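Local coordinates for protein TarM (Staphylococcus aureus subsp. aureus 21178, PDB 4X7R) that is a glycosyltransferase of the GT-B fold that holds uridine-5'-diphosphate and a glycan in its pockets and carries an added large antiparallel beta sheet, at residues A[100-105]-A[110-115]; A[94-99]-A[132-137]; A[408-413]-A[472-477]; A[403-408]-A[429-434]. The protein carries 1 engineered substitution. All blocks are in the same frame, centred on the assembly; numbering follows the deposited sequence.

Contact 1 of 4, residues A[100-105]-A[110-115]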
# COMPACT_ATOMS: atom_id res chain seq x y z
N ILE A 100 -17.27 5.90 40.68
CA ILE A 100 -18.60 6.32 40.26
C ILE A 100 -18.54 6.34 38.74
O ILE A 100 -17.70 7.05 38.18
CB ILE A 100 -19.05 7.71 40.85
CG1 ILE A 100 -19.13 7.75 42.40
CG2 ILE A 100 -20.31 8.26 40.16
CD1 ILE A 100 -20.32 7.03 43.07
N GLU A 101 -19.40 5.57 38.07
CA GLU A 101 -19.49 5.56 36.62
C GLU A 101 -20.45 6.68 36.17
O GLU A 101 -21.55 6.82 36.71
CB GLU A 101 -19.98 4.19 36.11
CG GLU A 101 -20.06 4.10 34.59
CD GLU A 101 -20.21 2.71 33.98
OE1 GLU A 101 -19.98 1.71 34.69
OE2 GLU A 101 -20.52 2.64 32.77
N ILE A 102 -20.00 7.49 35.20
CA ILE A 102 -20.80 8.56 34.60
C ILE A 102 -20.78 8.36 33.08
O ILE A 102 -19.79 8.67 32.41
CB ILE A 102 -20.42 10.00 35.10
CG1 ILE A 102 -20.73 10.15 36.60
CG2 ILE A 102 -21.14 11.09 34.29
CD1 ILE A 102 -20.05 11.27 37.28
N GLU A 103 -21.86 7.78 32.57
CA GLU A 103 -22.08 7.47 31.16
C GLU A 103 -22.27 8.76 30.34
O GLU A 103 -23.01 9.64 30.77
CB GLU A 103 -23.30 6.53 31.03
CG GLU A 103 -23.58 6.05 29.62
CD GLU A 103 -24.00 4.60 29.47
OE1 GLU A 103 -23.25 3.82 28.84
OE2 GLU A 103 -25.11 4.25 29.95
N GLU A 104 -21.57 8.87 29.18
CA GLU A 104 -21.66 10.03 28.29
C GLU A 104 -22.53 9.66 27.09
O GLU A 104 -23.36 10.45 26.65
CB GLU A 104 -20.24 10.45 27.83
CG GLU A 104 -20.20 11.70 26.96
CD GLU A 104 -19.00 11.80 26.04
OE1 GLU A 104 -17.92 12.22 26.52
OE2 GLU A 104 -19.14 11.49 24.83
N SER A 105 -22.29 8.45 26.54
CA SER A 105 -22.97 7.86 25.39
C SER A 105 -22.97 6.33 25.57
O SER A 105 -22.69 5.84 26.66
CB SER A 105 -22.22 8.21 24.10
OG SER A 105 -21.98 9.60 23.97
N ARG A 110 -17.02 7.52 32.12
CA ARG A 110 -15.95 8.08 32.96
C ARG A 110 -16.05 7.56 34.37
O ARG A 110 -17.14 7.20 34.82
CB ARG A 110 -15.91 9.61 32.91
CG ARG A 110 -15.35 10.15 31.60
CD ARG A 110 -15.49 11.66 31.51
NE ARG A 110 -15.00 12.17 30.22
CZ ARG A 110 -15.74 12.25 29.12
NH1 ARG A 110 -17.02 11.89 29.14
NH2 ARG A 110 -15.21 12.70 27.99
N TYR A 111 -14.90 7.43 35.05
CA TYR A 111 -14.83 6.86 36.40
C TYR A 111 -14.14 7.79 37.36
O TYR A 111 -13.07 8.31 37.05
CB TYR A 111 -14.19 5.44 36.36
CG TYR A 111 -14.94 4.49 35.46
CD1 TYR A 111 -14.74 4.51 34.08
CD2 TYR A 111 -15.94 3.66 35.96
CE1 TYR A 111 -15.51 3.72 33.23
CE2 TYR A 111 -16.69 2.84 35.12
CZ TYR A 111 -16.47 2.87 33.75
OH TYR A 111 -17.20 2.08 32.91
N PHE A 112 -14.77 8.04 38.52
CA PHE A 112 -14.30 8.96 39.56
C PHE A 112 -14.19 8.22 40.89
O PHE A 112 -15.13 7.53 41.26
CB PHE A 112 -15.27 10.18 39.67
CG PHE A 112 -15.29 11.05 38.43
CD1 PHE A 112 -16.00 10.67 37.29
CD2 PHE A 112 -14.56 12.24 38.39
CE1 PHE A 112 -15.97 11.45 36.13
CE2 PHE A 112 -14.53 13.02 37.22
CZ PHE A 112 -15.24 12.62 36.10
N ASP A 113 -13.05 8.35 41.60
CA ASP A 113 -12.88 7.67 42.89
C ASP A 113 -13.78 8.26 43.97
O ASP A 113 -13.84 9.47 44.11
CB ASP A 113 -11.42 7.62 43.36
CG ASP A 113 -11.20 6.84 44.65
OD1 ASP A 113 -11.21 5.59 44.61
OD2 ASP A 113 -11.08 7.49 45.72
N ILE A 114 -14.47 7.38 44.71
CA ILE A 114 -15.39 7.70 45.79
C ILE A 114 -14.74 8.53 46.92
O ILE A 114 -15.40 9.40 47.49
CB ILE A 114 -16.14 6.41 46.25
CG1 ILE A 114 -17.32 6.12 45.29
CG2 ILE A 114 -16.60 6.44 47.72
CD1 ILE A 114 -17.63 4.65 45.02
N THR A 115 -13.43 8.29 47.21
CA THR A 115 -12.71 9.02 48.27
C THR A 115 -11.93 10.24 47.77
O THR A 115 -12.18 11.34 48.27
CB THR A 115 -11.88 8.08 49.18
OG1 THR A 115 -10.91 7.38 48.40
CG2 THR A 115 -12.75 7.10 49.97
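The chi1 of Arg110, -74°, sets CG opposite its own carbonyl carbon, and a chain extended as far as NE then carries the guanidinium to Glu104, whose CG is swung the other way, opposite the backbone N (chi1 -177°). The grip is end-on: NH1 of Arg110 donates to OE1 of Glu104 over 2.8 Å, and NH2 of Arg110 reaches the same OE1 over 3.1 Å. OE1 lies in the guanidinium plane, and the carboxylate is turned only 27° from it; NH1 arrives on the anti side, NH2 nearly along the C-O axis. Beside this salt bridge, CD1 of Ile102 approaches CD1 of Phe112 at 4.1 Å, the two side chains crossing at about a right angle, and Ile100 CG1 meets Ile114 CG1 at 3.8 Å. On the other face Glu101 CG lies alongside the ring, 3.6 Å from Tyr111 CE2. The carboxylate of Glu101 is hydrogen-bonded to Ser109. Two hydrogen-bonded pairs, Ile100 with Phe112 and Ile102 with Arg110, flank the non-hydrogen-bonded pair of Glu101 and Tyr111. This is the antiparallel pairing of a beta hairpin, strands 99-103 and 108-113 joined by a short turn at one edge of the large antiparallel sheet.

Contact 2 of 4, residues A[94-99]-A[132-137]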
# COMPACT_ATOMS: atom_id res chain seq x y z
N GLU A 94 -9.19 -3.71 39.50
CA GLU A 94 -9.00 -3.16 40.85
C GLU A 94 -8.92 -1.64 40.86
O GLU A 94 -9.41 -1.02 41.79
CB GLU A 94 -7.76 -3.75 41.56
CG GLU A 94 -7.92 -5.18 42.07
CD GLU A 94 -9.12 -5.52 42.93
OE1 GLU A 94 -9.51 -4.69 43.79
OE2 GLU A 94 -9.66 -6.64 42.77
N ARG A 95 -8.33 -1.05 39.81
CA ARG A 95 -8.19 0.40 39.65
C ARG A 95 -9.53 1.08 39.38
O ARG A 95 -9.67 2.28 39.61
CB ARG A 95 -7.19 0.74 38.54
CG ARG A 95 -5.77 0.28 38.85
CD ARG A 95 -4.88 0.38 37.64
NE ARG A 95 -4.54 1.77 37.33
CZ ARG A 95 -3.66 2.14 36.41
NH1 ARG A 95 -3.01 1.22 35.70
NH2 ARG A 95 -3.41 3.42 36.19
N LEU A 96 -10.52 0.30 38.89
CA LEU A 96 -11.87 0.78 38.61
C LEU A 96 -12.84 0.42 39.75
O LEU A 96 -14.00 0.83 39.73
CB LEU A 96 -12.37 0.24 37.27
CG LEU A 96 -11.64 0.74 36.02
CD1 LEU A 96 -11.91 -0.17 34.83
CD2 LEU A 96 -12.02 2.17 35.69
N LYS A 97 -12.35 -0.34 40.76
CA LYS A 97 -13.14 -0.73 41.92
C LYS A 97 -13.28 0.50 42.82
O LYS A 97 -12.32 1.27 42.98
CB LYS A 97 -12.48 -1.90 42.67
CG LYS A 97 -13.46 -2.71 43.52
CD LYS A 97 -12.75 -3.70 44.43
CE LYS A 97 -13.65 -4.22 45.52
NZ LYS A 97 -12.97 -5.23 46.37
N ASN A 98 -14.47 0.69 43.39
CA ASN A 98 -14.81 1.82 44.26
C ASN A 98 -14.74 3.18 43.53
O ASN A 98 -14.12 4.13 44.01
CB ASN A 98 -14.06 1.78 45.61
CG ASN A 98 -14.44 0.61 46.50
OD1 ASN A 98 -15.61 0.21 46.60
ND2 ASN A 98 -13.46 0.06 47.21
N THR A 99 -15.38 3.23 42.34
CA THR A 99 -15.50 4.42 41.50
C THR A 99 -16.98 4.71 41.23
O THR A 99 -17.85 3.88 41.51
CB THR A 99 -14.74 4.27 40.16
OG1 THR A 99 -15.24 3.16 39.42
CG2 THR A 99 -13.22 4.21 40.33
N ILE A 132 -8.98 2.02 27.36
CA ILE A 132 -9.10 2.44 28.76
C ILE A 132 -7.97 3.42 29.03
O ILE A 132 -6.81 3.02 29.01
CB ILE A 132 -9.15 1.30 29.82
CG1 ILE A 132 -10.26 0.28 29.54
CG2 ILE A 132 -9.27 1.88 31.24
CD1 ILE A 132 -10.24 -0.96 30.50
N ASP A 133 -8.32 4.70 29.21
CA ASP A 133 -7.38 5.77 29.52
C ASP A 133 -7.40 6.00 31.01
O ASP A 133 -8.48 6.18 31.58
CB ASP A 133 -7.73 7.06 28.76
CG ASP A 133 -7.52 7.00 27.27
OD1 ASP A 133 -7.13 5.92 26.77
OD2 ASP A 133 -7.71 8.03 26.60
N PHE A 134 -6.23 5.92 31.67
CA PHE A 134 -6.12 6.17 33.10
C PHE A 134 -5.55 7.54 33.34
O PHE A 134 -4.74 8.04 32.55
CB PHE A 134 -5.30 5.09 33.82
CG PHE A 134 -6.08 3.83 34.12
CD1 PHE A 134 -7.05 3.82 35.13
CD2 PHE A 134 -5.83 2.65 33.43
CE1 PHE A 134 -7.77 2.65 35.41
CE2 PHE A 134 -6.54 1.48 33.72
CZ PHE A 134 -7.50 1.49 34.71
N PHE A 135 -6.02 8.17 34.40
CA PHE A 135 -5.65 9.53 34.78
C PHE A 135 -5.04 9.62 36.15
O PHE A 135 -5.31 8.77 37.01
CB PHE A 135 -6.89 10.44 34.70
CG PHE A 135 -7.40 10.62 33.30
CD1 PHE A 135 -8.20 9.65 32.70
CD2 PHE A 135 -7.09 11.76 32.56
CE1 PHE A 135 -8.62 9.79 31.38
CE2 PHE A 135 -7.53 11.90 31.25
CZ PHE A 135 -8.29 10.92 30.67
N LYS A 136 -4.19 10.64 36.34
CA LYS A 136 -3.55 10.98 37.62
C LYS A 136 -3.43 12.50 37.63
O LYS A 136 -2.86 13.09 36.71
CB LYS A 136 -2.19 10.28 37.81
CG LYS A 136 -1.60 10.48 39.20
CD LYS A 136 -0.31 9.69 39.39
CE LYS A 136 0.26 9.90 40.78
NZ LYS A 136 1.53 9.16 40.97
N ASP A 137 -4.07 13.13 38.64
CA ASP A 137 -4.15 14.57 38.84
C ASP A 137 -4.67 15.28 37.57
O ASP A 137 -4.07 16.24 37.08
CB ASP A 137 -2.85 15.15 39.44
CG ASP A 137 -2.75 14.94 40.95
OD1 ASP A 137 -2.62 13.77 41.39
OD2 ASP A 137 -2.84 15.95 41.70
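Arg95 lies flat on Phe134 in a cation-pi stack that lays the end region of helix 86-95 against strand 129-136 of the antiparallel sheet, a helix-on-sheet packing centred on an aromatic ring. The strand enters with Ile132, which is directed to the same side as Phe134 but stays short of a close touch. Asp133 follows, its carboxylate held by salt bridges to Arg143 and Arg140. Phe134 carries the contact. With CG opposite the carbonyl carbon (chi1 -80°), its ring presents one face to the guanidinium, whose centre lies 3.8 Å from that of the ring with the planes only 13° apart. The arginine chain reaches this position through a bend at chi3, and CB of Arg95 also touches the ring, 3.7 Å from CE1 of Phe134. NH1 of Arg95 forms a salt bridge with Glu142 on the neighbouring strand 139-147, which probably helps to fix the rotation of the stacked group. Leu96 adds a looser apolar touch, its CD2 approaching CE1 of Phe134 at 4.3 Å. Phe135, the next residue of the strand, points away from the helix. At the tightest point of the stack, NH2 of Arg95 lies 3.4 Å from CG of Phe134.

Contact 3 of 4, residues A[408-413]-A[472-477]. With UDP (uridine-5'-diphosphate), chain E.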
# COMPACT_ATOMS: atom_id res chain seq x y z
N SER A 408 -3.40 0.05 -13.62
CA SER A 408 -4.83 0.28 -13.93
C SER A 408 -5.05 0.48 -15.42
O SER A 408 -5.97 -0.11 -15.99
CB SER A 408 -5.37 1.48 -13.15
OG SER A 408 -5.92 1.08 -11.91
N MET A 409 -4.15 1.26 -16.07
CA MET A 409 -4.18 1.47 -17.53
C MET A 409 -3.97 0.12 -18.24
O MET A 409 -4.74 -0.23 -19.13
CB MET A 409 -3.10 2.47 -17.95
CG MET A 409 -3.40 3.91 -17.52
SD MET A 409 -2.15 5.06 -18.13
CE MET A 409 -0.88 4.90 -16.84
N ILE A 410 -2.96 -0.65 -17.79
CA ILE A 410 -2.64 -1.97 -18.34
C ILE A 410 -3.82 -2.93 -18.13
O ILE A 410 -4.19 -3.63 -19.06
CB ILE A 410 -1.32 -2.52 -17.74
CG1 ILE A 410 -0.10 -1.67 -18.24
CG2 ILE A 410 -1.15 -4.03 -18.09
CD1 ILE A 410 1.33 -2.07 -17.59
N GLU A 411 -4.44 -2.91 -16.93
CA GLU A 411 -5.60 -3.76 -16.58
C GLU A 411 -6.78 -3.46 -17.49
O GLU A 411 -7.39 -4.40 -18.00
CB GLU A 411 -6.00 -3.58 -15.11
CG GLU A 411 -5.04 -4.24 -14.13
CD GLU A 411 -5.21 -3.82 -12.68
OE1 GLU A 411 -6.29 -3.30 -12.34
OE2 GLU A 411 -4.24 -3.98 -11.90
N ALA A 412 -7.06 -2.17 -17.76
CA ALA A 412 -8.14 -1.73 -18.65
C ALA A 412 -7.92 -2.26 -20.06
O ALA A 412 -8.85 -2.74 -20.69
CB ALA A 412 -8.21 -0.21 -18.67
N MET A 413 -6.67 -2.20 -20.54
CA MET A 413 -6.29 -2.69 -21.86
C MET A 413 -6.48 -4.20 -21.97
O MET A 413 -6.96 -4.68 -23.01
CB MET A 413 -4.87 -2.25 -22.21
CG MET A 413 -4.79 -0.77 -22.51
SD MET A 413 -3.13 -0.15 -22.79
CE MET A 413 -2.77 -0.87 -24.36
N GLU A 472 -4.24 -7.35 -27.22
CA GLU A 472 -3.26 -7.95 -28.11
C GLU A 472 -1.86 -7.39 -27.85
O GLU A 472 -0.90 -8.17 -27.80
CB GLU A 472 -3.66 -7.62 -29.55
CG GLU A 472 -3.83 -8.82 -30.45
CD GLU A 472 -4.43 -8.46 -31.80
OE1 GLU A 472 -3.82 -7.67 -32.55
OE2 GLU A 472 -5.53 -8.98 -32.09
N ASN A 473 -1.74 -6.05 -27.68
CA ASN A 473 -0.46 -5.38 -27.41
C ASN A 473 0.10 -5.75 -26.06
O ASN A 473 1.31 -5.92 -25.95
CB ASN A 473 -0.58 -3.85 -27.54
CG ASN A 473 0.76 -3.17 -27.72
OD1 ASN A 473 1.61 -3.59 -28.52
ND2 ASN A 473 1.01 -2.10 -27.01
N ILE A 474 -0.76 -5.91 -25.04
CA ILE A 474 -0.31 -6.30 -23.68
C ILE A 474 0.20 -7.74 -23.68
O ILE A 474 1.28 -8.01 -23.15
CB ILE A 474 -1.37 -6.03 -22.56
CG1 ILE A 474 -1.82 -4.53 -22.51
CG2 ILE A 474 -0.89 -6.52 -21.18
CD1 ILE A 474 -0.70 -3.45 -22.45
N ILE A 475 -0.58 -8.65 -24.29
CA ILE A 475 -0.23 -10.08 -24.40
C ILE A 475 1.14 -10.20 -25.07
O ILE A 475 2.03 -10.83 -24.52
CB ILE A 475 -1.35 -10.86 -25.14
CG1 ILE A 475 -2.58 -11.05 -24.22
CG2 ILE A 475 -0.85 -12.21 -25.68
CD1 ILE A 475 -3.85 -11.54 -24.93
N GLU A 476 1.33 -9.51 -26.19
CA GLU A 476 2.57 -9.57 -26.92
C GLU A 476 3.81 -9.02 -26.19
O GLU A 476 4.86 -9.66 -26.22
CB GLU A 476 2.41 -8.90 -28.26
CG GLU A 476 3.58 -9.15 -29.16
CD GLU A 476 3.52 -8.36 -30.45
OE1 GLU A 476 2.40 -8.12 -30.96
OE2 GLU A 476 4.61 -7.99 -30.96
N LYS A 477 3.68 -7.88 -25.53
CA LYS A 477 4.83 -7.23 -24.95
C LYS A 477 5.13 -7.49 -23.48
O LYS A 477 6.22 -7.13 -23.03
CB LYS A 477 4.81 -5.73 -25.29
CG LYS A 477 4.84 -5.47 -26.81
CD LYS A 477 4.79 -3.98 -27.13
CE LYS A 477 5.15 -3.64 -28.56
NZ LYS A 477 4.17 -4.19 -29.52
N1 UDP E . -7.21 -0.74 -7.19
C2 UDP E . -8.28 -1.55 -6.87
N3 UDP E . -9.42 -0.90 -6.50
C4 UDP E . -9.61 0.47 -6.40
C5 UDP E . -8.44 1.26 -6.70
C6 UDP E . -7.30 0.65 -7.08
O2 UDP E . -8.21 -2.78 -6.91
O4 UDP E . -10.73 0.91 -6.09
C1' UDP E . -6.02 -1.40 -7.78
C2' UDP E . -6.03 -1.46 -9.31
O2' UDP E . -6.75 -2.60 -9.76
C3' UDP E . -4.54 -1.57 -9.62
C4' UDP E . -3.89 -0.75 -8.51
O4' UDP E . -4.86 -0.67 -7.44
O3' UDP E . -4.01 -2.90 -9.71
C5' UDP E . -3.45 0.62 -8.92
O5' UDP E . -2.25 0.45 -9.71
PA UDP E . -1.46 1.62 -10.48
O1A UDP E . -0.14 1.10 -10.91
O2A UDP E . -2.30 2.06 -11.69
O3A UDP E . -1.29 2.82 -9.50
PB UDP E . -0.72 2.94 -8.00
O1B UDP E . 0.44 1.99 -7.83
O2B UDP E . -1.81 2.60 -6.98
O3B UDP E . -0.21 4.35 -7.78
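Ile474 meets two residues of helix 407-414 with two different branches, lying across Met413 at about a right angle and more obliquely to Ile410. Its chi1 of -56° puts CG1 opposite the carbonyl carbon and CG2 opposite the backbone N, and the two branches are thereby parted between the partners. On one side, CG1 of Ile474 rests 3.8 Å from CB of Met413, and the methyl CD1 of Ile474 is 3.8 Å from CE of Met413. The bend at chi3 (71°) turns CE of Met413 to that methyl; SD of Met413 lies 4.1 Å from the same CD1 of Ile474. On the other side the touch is methyl to methyl, CG2 of Ile410 against CG2 of Ile474 at 4.0 Å. All three side chains are buried, and no hydrogen bond crosses between the segments. Glu411 points away from helix 460-477 and uses both carboxylate oxygens on the ribose of uridine-5'-diphosphate: O2' donates to OE1 over 2.7 Å, and O3' also donates to OE2, at a modelled distance of 2.5 Å that is doubtfully short. The backbone N of Ser408 donates nearly straight (168°) to O2A of the nucleotide. The helix has a ligand-binding side and a packing side within the carboxy-terminal domain of the GT-B fold. Phe431 of helix 428-431 touches Ile410, Met413 and Ile474 alike, and Val419 of strand 419-422 lies against Met413.

Contact 4 of 4, residues A[403-408]-A[429-434]. With 3YW ((2S)-2,3-dihydroxypropyl 2-acetamido-2-deoxy-alpha-D-glucopyranoside), chain F; UDP (uridine-5'-diphosphate), chain E.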
# COMPACT_ATOMS: atom_id res chain seq x y z
N GLU A 403 4.06 8.21 -12.92
CA GLU A 403 3.88 6.77 -12.75
C GLU A 403 5.24 6.08 -12.88
O GLU A 403 6.18 6.62 -13.49
CB GLU A 403 2.91 6.17 -13.81
CG GLU A 403 1.46 6.61 -13.77
CD GLU A 403 0.68 6.23 -12.52
OE1 GLU A 403 1.09 5.29 -11.81
OE2 GLU A 403 -0.35 6.89 -12.25
N GLY A 404 5.29 4.88 -12.35
CA GLY A 404 6.39 3.95 -12.54
C GLY A 404 6.06 3.13 -13.77
O GLY A 404 6.92 2.84 -14.60
N GLN A 405 4.77 2.78 -13.91
CA GLN A 405 4.26 2.01 -15.06
C GLN A 405 2.76 2.24 -15.29
O GLN A 405 2.38 2.67 -16.37
CB GLN A 405 4.57 0.50 -14.92
CG GLN A 405 4.25 -0.28 -16.18
CD GLN A 405 4.77 -1.70 -16.14
OE1 GLN A 405 4.76 -2.37 -15.10
NE2 GLN A 405 5.20 -2.20 -17.29
N GLY A 406 1.92 1.87 -14.31
CA GLY A 406 0.47 2.08 -14.41
C GLY A 406 -0.33 0.83 -14.67
O GLY A 406 -0.82 0.61 -15.77
N LEU A 407 -0.52 0.04 -13.63
CA LEU A 407 -1.27 -1.20 -13.73
C LEU A 407 -2.73 -1.02 -14.09
O LEU A 407 -3.24 -1.87 -14.80
CB LEU A 407 -1.11 -2.08 -12.48
CG LEU A 407 0.32 -2.62 -12.18
CD1 LEU A 407 0.37 -3.24 -10.77
CD2 LEU A 407 0.74 -3.67 -13.22
N SER A 408 -3.40 0.05 -13.62
CA SER A 408 -4.83 0.28 -13.93
C SER A 408 -5.05 0.48 -15.42
O SER A 408 -5.97 -0.11 -15.99
CB SER A 408 -5.37 1.48 -13.15
OG SER A 408 -5.92 1.08 -11.91
N SER A 429 3.38 5.58 -22.85
CA SER A 429 3.93 5.44 -24.22
C SER A 429 4.59 4.09 -24.48
O SER A 429 4.87 3.76 -25.62
CB SER A 429 4.86 6.60 -24.58
OG SER A 429 5.92 6.65 -23.65
N ASP A 430 4.83 3.29 -23.44
CA ASP A 430 5.38 1.95 -23.62
C ASP A 430 4.31 1.05 -24.20
O ASP A 430 4.62 0.20 -25.05
CB ASP A 430 5.81 1.35 -22.29
CG ASP A 430 7.18 1.75 -21.82
OD1 ASP A 430 7.74 2.71 -22.38
OD2 ASP A 430 7.71 1.07 -20.93
N PHE A 431 3.06 1.20 -23.74
CA PHE A 431 1.99 0.29 -24.16
C PHE A 431 0.87 0.89 -24.98
O PHE A 431 0.20 0.15 -25.71
CB PHE A 431 1.49 -0.53 -22.96
CG PHE A 431 1.21 0.27 -21.72
CD1 PHE A 431 0.05 1.02 -21.60
CD2 PHE A 431 2.11 0.27 -20.66
CE1 PHE A 431 -0.20 1.78 -20.46
CE2 PHE A 431 1.87 1.04 -19.53
CZ PHE A 431 0.71 1.79 -19.43
N ILE A 432 0.65 2.21 -24.90
CA ILE A 432 -0.40 2.83 -25.71
C ILE A 432 0.21 3.16 -27.08
O ILE A 432 1.27 3.79 -27.13
CB ILE A 432 -1.08 4.06 -25.04
CG1 ILE A 432 -1.73 3.68 -23.67
CG2 ILE A 432 -2.09 4.74 -26.00
CD1 ILE A 432 -2.21 4.89 -22.84
N GLU A 433 -0.46 2.73 -28.17
CA GLU A 433 -0.06 3.03 -29.55
C GLU A 433 -1.12 4.01 -30.03
O GLU A 433 -2.27 3.62 -30.27
CB GLU A 433 -0.00 1.76 -30.41
CG GLU A 433 1.09 0.80 -29.96
CD GLU A 433 1.47 -0.34 -30.89
OE1 GLU A 433 0.56 -0.93 -31.53
OE2 GLU A 433 2.67 -0.70 -30.93
N ASP A 434 -0.76 5.30 -30.00
CA ASP A 434 -1.64 6.42 -30.32
C ASP A 434 -2.40 6.20 -31.60
O ASP A 434 -1.79 5.86 -32.61
CB ASP A 434 -0.88 7.76 -30.38
CG ASP A 434 -1.81 8.94 -30.60
OD1 ASP A 434 -2.52 9.31 -29.64
OD2 ASP A 434 -1.88 9.44 -31.73
O3A 3YW F . 4.76 4.90 -3.37
C4A 3YW F . 3.22 2.32 -5.60
C5A 3YW F . 3.44 3.66 -4.94
O5 3YW F . 3.76 0.87 -8.26
C6A 3YW F . 4.64 3.65 -4.03
C5 3YW F . 2.95 0.30 -9.29
C6 3YW F . 3.31 -1.17 -9.36
C4 3YW F . 3.20 1.07 -10.58
O6 3YW F . 4.69 -1.37 -9.63
C3 3YW F . 2.68 2.49 -10.40
O4 3YW F . 2.50 0.46 -11.66
O3 3YW F . 2.90 3.29 -11.56
O7 3YW F . 4.07 5.82 -9.35
C7 3YW F . 2.93 5.57 -8.97
C8 3YW F . 1.94 6.66 -8.68
N2 3YW F . 2.50 4.32 -8.79
C2 3YW F . 3.28 3.15 -9.16
C1 3YW F . 3.48 2.23 -7.94
O1 3YW F . 2.59 2.40 -6.88
O2 3YW F . 2.27 4.01 -4.21
N1 UDP E . -7.21 -0.74 -7.19
C2 UDP E . -8.28 -1.55 -6.87
N3 UDP E . -9.42 -0.90 -6.50
C4 UDP E . -9.61 0.47 -6.40
C5 UDP E . -8.44 1.26 -6.70
C6 UDP E . -7.30 0.65 -7.08
O2 UDP E . -8.21 -2.78 -6.91
O4 UDP E . -10.73 0.91 -6.09
C1' UDP E . -6.02 -1.40 -7.78
C2' UDP E . -6.03 -1.46 -9.31
O2' UDP E . -6.75 -2.60 -9.76
C3' UDP E . -4.54 -1.57 -9.62
C4' UDP E . -3.89 -0.75 -8.51
O4' UDP E . -4.86 -0.67 -7.44
O3' UDP E . -4.01 -2.90 -9.71
C5' UDP E . -3.45 0.62 -8.92
O5' UDP E . -2.25 0.45 -9.71
PA UDP E . -1.46 1.62 -10.48
O1A UDP E . -0.14 1.10 -10.91
O2A UDP E . -2.30 2.06 -11.69
O3A UDP E . -1.29 2.82 -9.50
PB UDP E . -0.72 2.94 -8.00
O1B UDP E . 0.44 1.99 -7.83
O2B UDP E . -1.81 2.60 -6.98
O3B UDP E . -0.21 4.35 -7.78
O HOH W 1 6.36 -0.88 -19.93
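Gln405 and Phe431 meet through a backbone carbonyl and a ring edge: O of Gln405 lies in the plane of the phenyl ring, 3.6 Å from CE2 of Phe431. The ring is brought there by an unusual chi1 of 47°, which sets CG of Phe431 between the backbone N and the carbonyl carbon. The glutamine side chain runs on past the ring edge to loop residues and a bound water. CB of Gln405 is 3.9 Å from O4 of 3YW; CG, opposite the backbone N (chi1 -171°), touches CE2 of Phe431 at 4.3 Å; and beyond CD the amide divides its bonds. OE1 accepts from the backbone N of Asn304, while NE2 is hydrogen-bonded to Ser303 OG and also donates to a water at 3.2 Å, which donates to OD2 of Asp430 over 2.6 Å. The segment around this glutamine is the ligand-facing loop of the GT-B carboxy-terminal domain, and Glu403 and Glu411 are spaced as in the E-X7-E motif of related glycosyltransferases. O3 of 3YW donates to OE1 of Glu403 over 2.7 Å and accepts from the backbone N atoms of both Gly404 and Gln405, so three bonds hold one hydroxyl. OE2 of Glu403 forms a salt bridge with Lys331, which itself binds uridine-5'-diphosphate, joining the two ligand sites. Gly406 is the N-cap of helix 407-414 and gives its own N to O4 of 3YW over 3.1 Å. N of Leu407 donates to the phosphate oxygen O1A of uridine-5'-diphosphate over 2.9 Å, where the helix amino terminus would be expected to favour negative charge.

The four contacts form two pairs at opposite sides of the chain's centre. Contacts 1 and 2 lie about 9 Å apart, centre to centre, and share the large antiparallel sheet: helix 86-95 leads straight into strand 99-103, and both segments of contact 1 fall between those of contact 2 along the chain. Contacts 3 and 4, also about 9 Å apart between centres, share helix 407-414, Ser408 and uridine-5'-diphosphate, and their segments alternate in sequence. Roughly 58 to 62 Å separates the centres of the two pairs. The first pair lies at the antiparallel sheet and the helix packed on it, whereas the second links interior packing to the ligand-binding loop of the GT-B core.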